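Local coordinates for envelopment polyprotein (Bovine Schmallenberg virus BH80/Germany/2011, PDB 7A56), which probably merges the viral and host membranes during entry as a class II fusion glycoprotein, seen here as a trimer in its postfusion conformation, at residues 98-103 / 340-345; 162-167 / 289-294; 357-362 / 378-383. One frame throughout, in Å; residues are numbered along the deposited sequence.

Contact 1: 98-103 / 340-345; sequences SLFSII and IMLGDF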
loop_
_atom_site.group_PDB
_atom_site.type_symbol
_atom_site.label_atom_id
_atom_site.label_comp_id
_atom_site.label_asym_id
_atom_site.label_seq_id
_atom_site.Cartn_x
_atom_site.Cartn_y
_atom_site.Cartn_z
ATOM N N SER A 98 36.154 32.476 -3.588
ATOM C CA SER A 98 34.758 32.202 -3.245
ATOM C C SER A 98 33.999 33.493 -2.956
ATOM O O SER A 98 34.529 34.420 -2.350
ATOM C CB SER A 98 34.686 31.272 -2.026
ATOM O OG SER A 98 34.961 29.926 -2.397
ATOM N N LEU A 99 32.743 33.548 -3.381
ATOM C CA LEU A 99 31.925 34.745 -3.248
ATOM C C LEU A 99 30.802 34.522 -2.247
ATOM O O LEU A 99 30.734 35.219 -1.227
ATOM C CB LEU A 99 31.344 35.147 -4.612
ATOM C CG LEU A 99 32.295 35.583 -5.739
ATOM C CD1 LEU A 99 31.666 35.287 -7.073
ATOM C CD2 LEU A 99 32.594 37.074 -5.642
ATOM N N PHE A 100 29.917 33.561 -2.503
ATOM C CA PHE A 100 28.859 33.321 -1.520
ATOM C C PHE A 100 28.283 31.946 -1.778
ATOM O O PHE A 100 28.702 31.250 -2.700
ATOM C CB PHE A 100 27.762 34.405 -1.536
ATOM C CG PHE A 100 27.033 34.529 -2.859
ATOM C CD1 PHE A 100 27.535 35.357 -3.849
ATOM C CD2 PHE A 100 25.835 33.860 -3.079
ATOM C CE1 PHE A 100 26.906 35.491 -5.055
ATOM C CE2 PHE A 100 25.180 33.961 -4.316
ATOM C CZ PHE A 100 25.720 34.805 -5.303
ATOM N N SER A 101 27.272 31.575 -0.982
ATOM C CA SER A 101 26.678 30.254 -1.081
ATOM C C SER A 101 25.172 30.361 -1.332
ATOM O O SER A 101 24.516 31.329 -0.915
ATOM C CB SER A 101 26.945 29.446 0.181
ATOM O OG SER A 101 26.090 29.906 1.200
ATOM N N ILE A 102 24.669 29.400 -2.107
ATOM C CA ILE A 102 23.242 29.175 -2.322
ATOM C C ILE A 102 22.949 27.800 -1.760
ATOM O O ILE A 102 23.623 26.827 -2.125
ATOM C CB ILE A 102 22.878 29.246 -3.816
ATOM C CG1 ILE A 102 23.174 30.652 -4.391
ATOM C CG2 ILE A 102 21.441 28.878 -4.061
ATOM C CD1 ILE A 102 22.903 30.780 -5.899
ATOM N N ILE A 103 21.931 27.707 -0.912
ATOM C CA ILE A 103 21.511 26.443 -0.307
ATOM C C ILE A 103 20.158 26.074 -0.900
ATOM O O ILE A 103 19.270 26.932 -1.001
ATOM C CB ILE A 103 21.472 26.586 1.223
ATOM C CG1 ILE A 103 22.918 26.694 1.765
ATOM C CG2 ILE A 103 20.707 25.427 1.939
ATOM C CD1 ILE A 103 22.952 27.270 3.208
ATOM N N ILE A 340 21.270 26.100 -11.538
ATOM C CA ILE A 340 21.636 27.470 -11.173
ATOM C C ILE A 340 22.597 27.992 -12.246
ATOM O O ILE A 340 23.562 27.299 -12.595
ATOM C CB ILE A 340 22.320 27.521 -9.791
ATOM C CG1 ILE A 340 21.360 27.062 -8.667
ATOM C CG2 ILE A 340 22.921 28.929 -9.512
ATOM C CD1 ILE A 340 22.172 26.482 -7.477
ATOM N N MET A 341 22.255 29.142 -12.834
ATOM C CA MET A 341 23.021 29.790 -13.926
ATOM C C MET A 341 23.079 31.282 -13.643
ATOM O O MET A 341 22.123 32.008 -13.954
ATOM C CB MET A 341 22.334 29.509 -15.257
ATOM C CG MET A 341 23.091 30.073 -16.530
ATOM S SD MET A 341 22.534 29.062 -17.928
ATOM C CE MET A 341 24.014 29.082 -18.956
ATOM N N LEU A 342 24.208 31.748 -13.080
ATOM C CA LEU A 342 24.327 33.135 -12.645
ATOM C C LEU A 342 25.127 34.006 -13.622
ATOM O O LEU A 342 25.140 35.234 -13.477
ATOM C CB LEU A 342 24.978 33.194 -11.256
ATOM C CG LEU A 342 24.300 32.322 -10.201
ATOM C CD1 LEU A 342 24.892 32.481 -8.771
ATOM C CD2 LEU A 342 22.828 32.653 -10.152
ATOM N N GLY A 343 25.801 33.416 -14.578
ATOM C CA GLY A 343 26.777 34.211 -15.344
ATOM C C GLY A 343 28.105 33.489 -15.373
ATOM O O GLY A 343 28.116 32.260 -15.341
ATOM N N ASP A 344 29.232 34.211 -15.397
ATOM C CA ASP A 344 30.546 33.598 -15.578
ATOM C C ASP A 344 31.168 33.250 -14.232
ATOM O O ASP A 344 31.974 33.998 -13.661
ATOM C CB ASP A 344 31.434 34.552 -16.394
ATOM C CG ASP A 344 32.839 34.009 -16.652
ATOM O OD1 ASP A 344 33.068 32.774 -16.666
ATOM O OD2 ASP A 344 33.731 34.852 -16.890
ATOM N N PHE A 345 30.759 32.090 -13.691
ATOM C CA PHE A 345 31.178 31.673 -12.364
ATOM C C PHE A 345 31.631 30.219 -12.368
ATOM O O PHE A 345 31.345 29.458 -13.293
ATOM C CB PHE A 345 30.032 31.886 -11.364
ATOM C CG PHE A 345 29.643 33.308 -11.261
ATOM C CD1 PHE A 345 30.406 34.184 -10.520
ATOM C CD2 PHE A 345 28.571 33.789 -11.958
ATOM C CE1 PHE A 345 30.078 35.506 -10.433
ATOM C CE2 PHE A 345 28.242 35.131 -11.883
ATOM C CZ PHE A 345 28.983 35.980 -11.101
#
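Ile102 and Leu342 reach toward each other across the core of a beta sandwich, their CD1 atoms meeting tip to tip at 3.9 Å. The two strands belong to facing sheets, with axes 11.1 Å apart and nearly antiparallel at 157°, so branched aliphatic side chains bridge the gap. Ile102 has CG1 anti to its carbonyl carbon and CD1 extended beyond it (chi2 177°), a straight reach that also brings Ile102 CD1 within 4.1 Å of Ile340 CG2; these two isoleucines pass flank to flank with opposed headings. Leu99 and Phe100 form a classic beta bulge opposite Ile91. Leu99 runs roughly perpendicular to Phe345, while the tip of the Phe100 ring, CZ, lies 4.3 Å from Leu342 CD1. Helix 23-40 covers this part of the core, its Ile27 touching Phe100 and Tyr26 touching Phe345. Gly343, at phi 129°, suits its place because a CB there would be jammed against the preceding carbonyl O; the inverse gamma turn centred on Asp344 follows. The Phe345 ring has Leu342 C and Gly343 N in plane at its edge, and Phe345 CE1 lies 3.7 Å from Leu99 CD1.

Contact 2: 162-167 / 289-294; sequences CEEWGC and FNRKDV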
loop_
_atom_site.group_PDB
_atom_site.type_symbol
_atom_site.label_atom_id
_atom_site.label_comp_id
_atom_site.label_asym_id
_atom_site.label_seq_id
_atom_site.Cartn_x
_atom_site.Cartn_y
_atom_site.Cartn_z
ATOM N N CYS A 162 -45.190 -22.394 35.824
ATOM C CA CYS A 162 -44.507 -21.409 35.003
ATOM C C CYS A 162 -45.573 -20.631 34.231
ATOM O O CYS A 162 -45.537 -20.515 33.015
ATOM C CB CYS A 162 -43.527 -22.086 34.058
ATOM S SG CYS A 162 -42.343 -20.891 33.403
ATOM N N GLU A 163 -46.518 -20.067 34.968
ATOM C CA GLU A 163 -47.661 -19.391 34.390
ATOM C C GLU A 163 -47.731 -17.969 34.903
ATOM O O GLU A 163 -47.595 -17.737 36.109
ATOM C CB GLU A 163 -49.025 -20.074 34.813
ATOM C CG GLU A 163 -49.186 -21.559 34.504
ATOM C CD GLU A 163 -49.447 -21.848 33.028
ATOM O OE1 GLU A 163 -49.271 -20.941 32.212
ATOM O OE2 GLU A 163 -49.854 -22.991 32.694
ATOM N N GLU A 164 -48.091 -17.040 34.023
ATOM C CA GLU A 164 -48.548 -15.766 34.562
ATOM C C GLU A 164 -49.905 -15.941 35.231
ATOM O O GLU A 164 -50.565 -16.967 35.089
ATOM C CB GLU A 164 -48.632 -14.707 33.470
ATOM C CG GLU A 164 -49.747 -14.895 32.435
ATOM C CD GLU A 164 -49.782 -13.688 31.475
ATOM O OE1 GLU A 164 -49.847 -12.541 31.970
ATOM O OE2 GLU A 164 -49.691 -13.867 30.249
ATOM N N TRP A 165 -50.310 -14.926 35.995
ATOM C CA TRP A 165 -51.549 -15.017 36.765
ATOM C C TRP A 165 -52.726 -15.296 35.827
ATOM O O TRP A 165 -52.916 -14.589 34.833
ATOM C CB TRP A 165 -51.741 -13.717 37.567
ATOM C CG TRP A 165 -52.815 -13.789 38.683
ATOM C CD1 TRP A 165 -52.620 -14.043 40.037
ATOM C CD2 TRP A 165 -54.214 -13.584 38.522
ATOM N NE1 TRP A 165 -53.821 -14.000 40.704
ATOM C CE2 TRP A 165 -54.814 -13.732 39.801
ATOM C CE3 TRP A 165 -55.023 -13.297 37.424
ATOM C CZ2 TRP A 165 -56.178 -13.603 39.997
ATOM C CZ3 TRP A 165 -56.379 -13.172 37.622
ATOM C CH2 TRP A 165 -56.945 -13.320 38.899
ATOM N N GLY A 166 -53.451 -16.382 36.087
ATOM C CA GLY A 166 -54.644 -16.723 35.318
ATOM C C GLY A 166 -54.417 -17.519 34.042
ATOM O O GLY A 166 -55.394 -17.828 33.332
ATOM N N CYS A 167 -53.172 -17.880 33.734
ATOM C CA CYS A 167 -52.877 -18.691 32.561
ATOM C C CYS A 167 -52.835 -20.172 32.927
ATOM O O CYS A 167 -52.197 -20.557 33.903
ATOM C CB CYS A 167 -51.537 -18.231 31.952
ATOM S SG CYS A 167 -51.114 -19.004 30.377
ATOM N N PHE A 289 -47.614 -18.265 39.567
ATOM C CA PHE A 289 -48.716 -17.409 39.092
ATOM C C PHE A 289 -48.274 -15.955 38.994
ATOM O O PHE A 289 -48.951 -15.038 39.482
ATOM C CB PHE A 289 -49.977 -17.550 39.949
ATOM C CG PHE A 289 -49.735 -17.476 41.436
ATOM C CD1 PHE A 289 -49.410 -18.619 42.161
ATOM C CD2 PHE A 289 -49.850 -16.266 42.114
ATOM C CE1 PHE A 289 -49.181 -18.539 43.537
ATOM C CE2 PHE A 289 -49.636 -16.185 43.497
ATOM C CZ PHE A 289 -49.286 -17.319 44.204
ATOM N N ASN A 290 -47.163 -15.748 38.290
ATOM C CA ASN A 290 -46.639 -14.417 38.038
ATOM C C ASN A 290 -45.823 -14.463 36.763
ATOM O O ASN A 290 -45.369 -15.527 36.340
ATOM C CB ASN A 290 -45.792 -13.932 39.189
ATOM C CG ASN A 290 -46.032 -12.474 39.477
ATOM O OD1 ASN A 290 -45.573 -11.594 38.736
ATOM N ND2 ASN A 290 -46.779 -12.206 40.516
ATOM N N ARG A 291 -45.626 -13.286 36.163
ATOM C CA ARG A 291 -44.826 -13.175 34.952
ATOM C C ARG A 291 -43.438 -13.753 35.174
ATOM O O ARG A 291 -42.911 -13.697 36.291
ATOM C CB ARG A 291 -44.716 -11.704 34.528
ATOM C CG ARG A 291 -45.931 -11.233 33.768
ATOM C CD ARG A 291 -45.982 -9.717 33.642
ATOM N NE ARG A 291 -47.166 -9.320 32.875
ATOM C CZ ARG A 291 -48.432 -9.427 33.302
ATOM N NH1 ARG A 291 -48.718 -9.928 34.506
ATOM N NH2 ARG A 291 -49.432 -9.038 32.514
ATOM N N LYS A 292 -42.882 -14.376 34.120
ATOM C CA LYS A 292 -41.509 -14.890 34.150
ATOM C C LYS A 292 -40.493 -13.754 34.264
ATOM O O LYS A 292 -40.742 -12.629 33.819
ATOM C CB LYS A 292 -41.218 -15.728 32.884
ATOM C CG LYS A 292 -42.253 -16.928 32.782
ATOM C CD LYS A 292 -42.643 -17.198 31.293
ATOM C CE LYS A 292 -43.929 -18.094 31.258
ATOM N NZ LYS A 292 -44.957 -17.664 32.218
ATOM N N ASP A 293 -39.342 -14.058 34.875
ATOM C CA ASP A 293 -38.191 -13.131 34.874
ATOM C C ASP A 293 -37.293 -13.425 33.700
ATOM O O ASP A 293 -36.858 -14.565 33.525
ATOM C CB ASP A 293 -37.373 -13.238 36.160
ATOM C CG ASP A 293 -38.195 -13.012 37.411
ATOM O OD1 ASP A 293 -39.003 -12.059 37.478
ATOM O OD2 ASP A 293 -38.039 -13.799 38.367
ATOM N N VAL A 294 -36.944 -12.374 32.939
ATOM C CA VAL A 294 -36.031 -12.468 31.810
ATOM C C VAL A 294 -34.608 -12.388 32.336
ATOM O O VAL A 294 -34.288 -11.489 33.121
ATOM C CB VAL A 294 -36.327 -11.344 30.806
ATOM C CG1 VAL A 294 -35.239 -11.217 29.756
ATOM C CG2 VAL A 294 -37.704 -11.613 30.145
HETATM O O HOH W 1 -47.772 -17.939 31.248
#
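Lys292 reaches Cys162 beside a type II beta turn, Glu164 to Cys167, in a disulfide-bonded loop at one end of the elongated molecule, a position consistent with the membrane-inserting tip of class II fusion proteins. From CB the chain reaches Lys292 CG, 4.0 Å from Cys162 SG. A bend at chi2 sets CD farther off, so CG and CE are the atoms that touch the sulfur. Lys292 CE sits 3.9 Å from Cys162 SG and 3.4 Å from Cys162 O, completing an apolar stretch of methylenes beside a half-cystine whose disulfide partner is Cys286. A bend at chi4 (44°) swings NZ to donate to Cys162 O at 3.0 Å, from above the carbonyl plane, 60° out of it. The ammonium of this buried lysine also donates to a water that accepts from Glu164 N, and forms a salt bridge with Glu133. A long flexible chain ending in several N-H groups suits this place. Gly166 accepts the positive phi of the turn, and Cys167 is tied to Cys135. Farther out, the exposed Trp165 and Phe289 cross, Trp165 CD1 lying 4.1 Å from Phe289 CD2, with Phe289 O in plane at the indole edge. Glu164 and Arg291, carboxylate and guanidinium planes 83° apart, form a salt bridge by charge alone: Glu164 OE1 lies over one guanidinium face, 3.6 Å from Arg291 NH2, where no N-H points at it.

Contact 3: 357-362 / 378-383; sequences TIDEIR and KLSTNT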
loop_
_atom_site.group_PDB
_atom_site.type_symbol
_atom_site.label_atom_id
_atom_site.label_comp_id
_atom_site.label_asym_id
_atom_site.label_seq_id
_atom_site.Cartn_x
_atom_site.Cartn_y
_atom_site.Cartn_z
ATOM N N THR A 357 23.294 16.285 19.576
ATOM C CA THR A 357 23.500 15.582 20.831
ATOM C C THR A 357 22.156 15.070 21.346
ATOM O O THR A 357 21.132 15.759 21.250
ATOM C CB THR A 357 24.158 16.471 21.916
ATOM O OG1 THR A 357 23.343 17.634 22.150
ATOM C CG2 THR A 357 25.605 16.903 21.513
ATOM N N ILE A 358 22.161 13.858 21.894
ATOM C CA ILE A 358 20.990 13.330 22.600
ATOM C C ILE A 358 21.129 13.710 24.067
ATOM O O ILE A 358 21.867 13.073 24.817
ATOM C CB ILE A 358 20.852 11.825 22.426
ATOM C CG1 ILE A 358 20.689 11.508 20.940
ATOM C CG2 ILE A 358 19.682 11.333 23.323
ATOM C CD1 ILE A 358 20.783 10.052 20.585
ATOM N N ASP A 359 20.438 14.777 24.478
ATOM C CA ASP A 359 20.659 15.314 25.812
ATOM C C ASP A 359 20.039 14.417 26.863
ATOM O O ASP A 359 20.601 14.248 27.950
ATOM C CB ASP A 359 20.093 16.732 25.917
ATOM C CG ASP A 359 20.672 17.664 24.860
ATOM O OD1 ASP A 359 21.816 17.412 24.451
ATOM O OD2 ASP A 359 19.999 18.631 24.440
ATOM N N GLU A 360 18.889 13.831 26.562
ATOM C CA GLU A 360 18.429 12.787 27.466
ATOM C C GLU A 360 17.543 11.824 26.707
ATOM O O GLU A 360 17.081 12.116 25.602
ATOM C CB GLU A 360 17.715 13.349 28.680
ATOM C CG GLU A 360 16.864 14.564 28.496
ATOM C CD GLU A 360 16.196 14.951 29.814
ATOM O OE1 GLU A 360 16.641 15.940 30.447
ATOM O OE2 GLU A 360 15.249 14.234 30.237
ATOM N N ILE A 361 17.349 10.651 27.306
ATOM C CA ILE A 361 16.513 9.602 26.727
ATOM C C ILE A 361 15.869 8.823 27.864
ATOM O O ILE A 361 16.549 8.357 28.785
ATOM C CB ILE A 361 17.310 8.664 25.797
ATOM C CG1 ILE A 361 16.442 7.501 25.321
ATOM C CG2 ILE A 361 18.580 8.162 26.482
ATOM C CD1 ILE A 361 17.121 6.657 24.226
ATOM N N ARG A 362 14.545 8.690 27.790
ATOM C CA ARG A 362 13.742 7.937 28.750
ATOM C C ARG A 362 12.904 6.948 27.951
ATOM O O ARG A 362 12.258 7.345 26.977
ATOM C CB ARG A 362 12.828 8.869 29.548
ATOM C CG ARG A 362 13.535 9.856 30.454
ATOM C CD ARG A 362 14.737 9.209 31.122
ATOM N NE ARG A 362 14.789 9.453 32.556
ATOM C CZ ARG A 362 14.427 8.568 33.481
ATOM N NH1 ARG A 362 14.513 8.879 34.764
ATOM N NH2 ARG A 362 13.983 7.369 33.121
ATOM N N LYS A 378 15.356 14.075 24.348
ATOM C CA LYS A 378 15.685 15.490 24.198
ATOM C C LYS A 378 16.964 15.623 23.363
ATOM O O LYS A 378 18.028 15.124 23.767
ATOM C CB LYS A 378 15.841 16.169 25.561
ATOM C CG LYS A 378 14.538 16.280 26.346
ATOM C CD LYS A 378 14.449 17.623 27.047
ATOM C CE LYS A 378 13.268 17.677 27.998
ATOM N NZ LYS A 378 13.577 17.165 29.375
ATOM N N LEU A 379 16.842 16.316 22.228
ATOM C CA LEU A 379 17.894 16.484 21.219
ATOM C C LEU A 379 18.302 17.941 21.112
ATOM O O LEU A 379 17.445 18.831 21.145
ATOM C CB LEU A 379 17.452 16.070 19.814
ATOM C CG LEU A 379 17.159 14.609 19.562
ATOM C CD1 LEU A 379 17.226 14.345 18.089
ATOM C CD2 LEU A 379 18.145 13.760 20.326
ATOM N N SER A 380 19.606 18.167 20.939
ATOM C CA SER A 380 20.166 19.454 20.518
ATOM C C SER A 380 20.739 19.313 19.109
ATOM O O SER A 380 21.274 18.264 18.747
ATOM C CB SER A 380 21.253 19.939 21.477
ATOM O OG SER A 380 20.677 20.471 22.647
ATOM N N THR A 381 20.573 20.351 18.303
ATOM C CA THR A 381 21.125 20.326 16.954
ATOM C C THR A 381 21.514 21.738 16.565
ATOM O O THR A 381 20.884 22.719 16.982
ATOM C CB THR A 381 20.130 19.715 15.935
ATOM O OG1 THR A 381 20.681 19.776 14.616
ATOM C CG2 THR A 381 18.748 20.452 15.960
ATOM N N ASN A 382 22.594 21.843 15.799
ATOM C CA ASN A 382 23.028 23.157 15.335
ATOM C C ASN A 382 22.332 23.569 14.028
ATOM O O ASN A 382 22.603 24.672 13.516
ATOM C CB ASN A 382 24.575 23.197 15.208
ATOM C CG ASN A 382 25.136 22.249 14.126
ATOM O OD1 ASN A 382 24.542 21.245 13.745
ATOM N ND2 ASN A 382 26.308 22.588 13.641
ATOM N N THR A 383 21.381 22.763 13.542
ATOM C CA THR A 383 20.767 22.999 12.245
ATOM C C THR A 383 19.451 22.223 12.125
ATOM O O THR A 383 19.314 21.113 12.627
ATOM C CB THR A 383 21.707 22.614 11.070
ATOM O OG1 THR A 383 21.114 22.994 9.821
ATOM C CG2 THR A 383 22.075 21.116 11.015
#
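Glu360 and Lys378 run alongside each other in the same direction on the face of the sheet that also carries Thr357 and Ser380. Their aliphatic parts pack first, Glu360 CG lying 3.5 Å from Lys378 CB. Beyond that the lysine bends at chi4 (87°), which places NZ beside the carboxylate and completes a salt bridge, Glu360 OE1 to Lys378 NZ, at 3.5 Å. Long charged chains suit this place because their methylenes pack on each other while their charged ends stay at the surface. Asp359 is held by two hydroxyls, one on each oxygen. Ser380 OG donates to the syn lone pair of Asp359 OD2 at 2.7 Å, and Thr357 OG1 donates to Asp359 OD1 at 2.8 Å, meeting it on the syn side and 20° out of the carboxylate plane. Together they fix the rotation of the carboxylate. It can meet both because the hairpin of strands 356-365 and 373-381 contains a classic beta bulge, which sets two residues, Asp359 and Glu360, opposite Lys378. Glu360 N donates to Lys378 O at 3.2 Å; Asp359 N lies unusually close to Lys378 O, at 2.5 Å, and that bond is doubtful in detail. Thr357 and Ser380 form a hydrogen-bonded antiparallel pair, and Ile358 and Leu379 a non-hydrogen-bonded one. The hydrophobic pair faces the second sheet of a small sandwich, consistent with domain III of class II fusion proteins, where both touch Val426. Their side chains pack tightly, with Ile358 CG1 only 3.5 Å from Leu379 CD2.

In the fold
From the N terminus, the chain passes helix 23-40 and enters contact 1 on strand 98-134, which leads on toward the far end of the molecule. There contact 2 closes a loop between residues 162-167 and 289-294, nested within the larger loop that contact 1 completes when strand 335-343 returns to the sandwich. The centres of these two contacts are 97 Å apart, on opposite sides of the chain's centre, so the nesting records the long excursion out to the tip and back. Contact 3 follows in series, closing a short hairpin in the C-terminal sandwich. Its nearest atoms come within about 8 Å of contact 1 without touching.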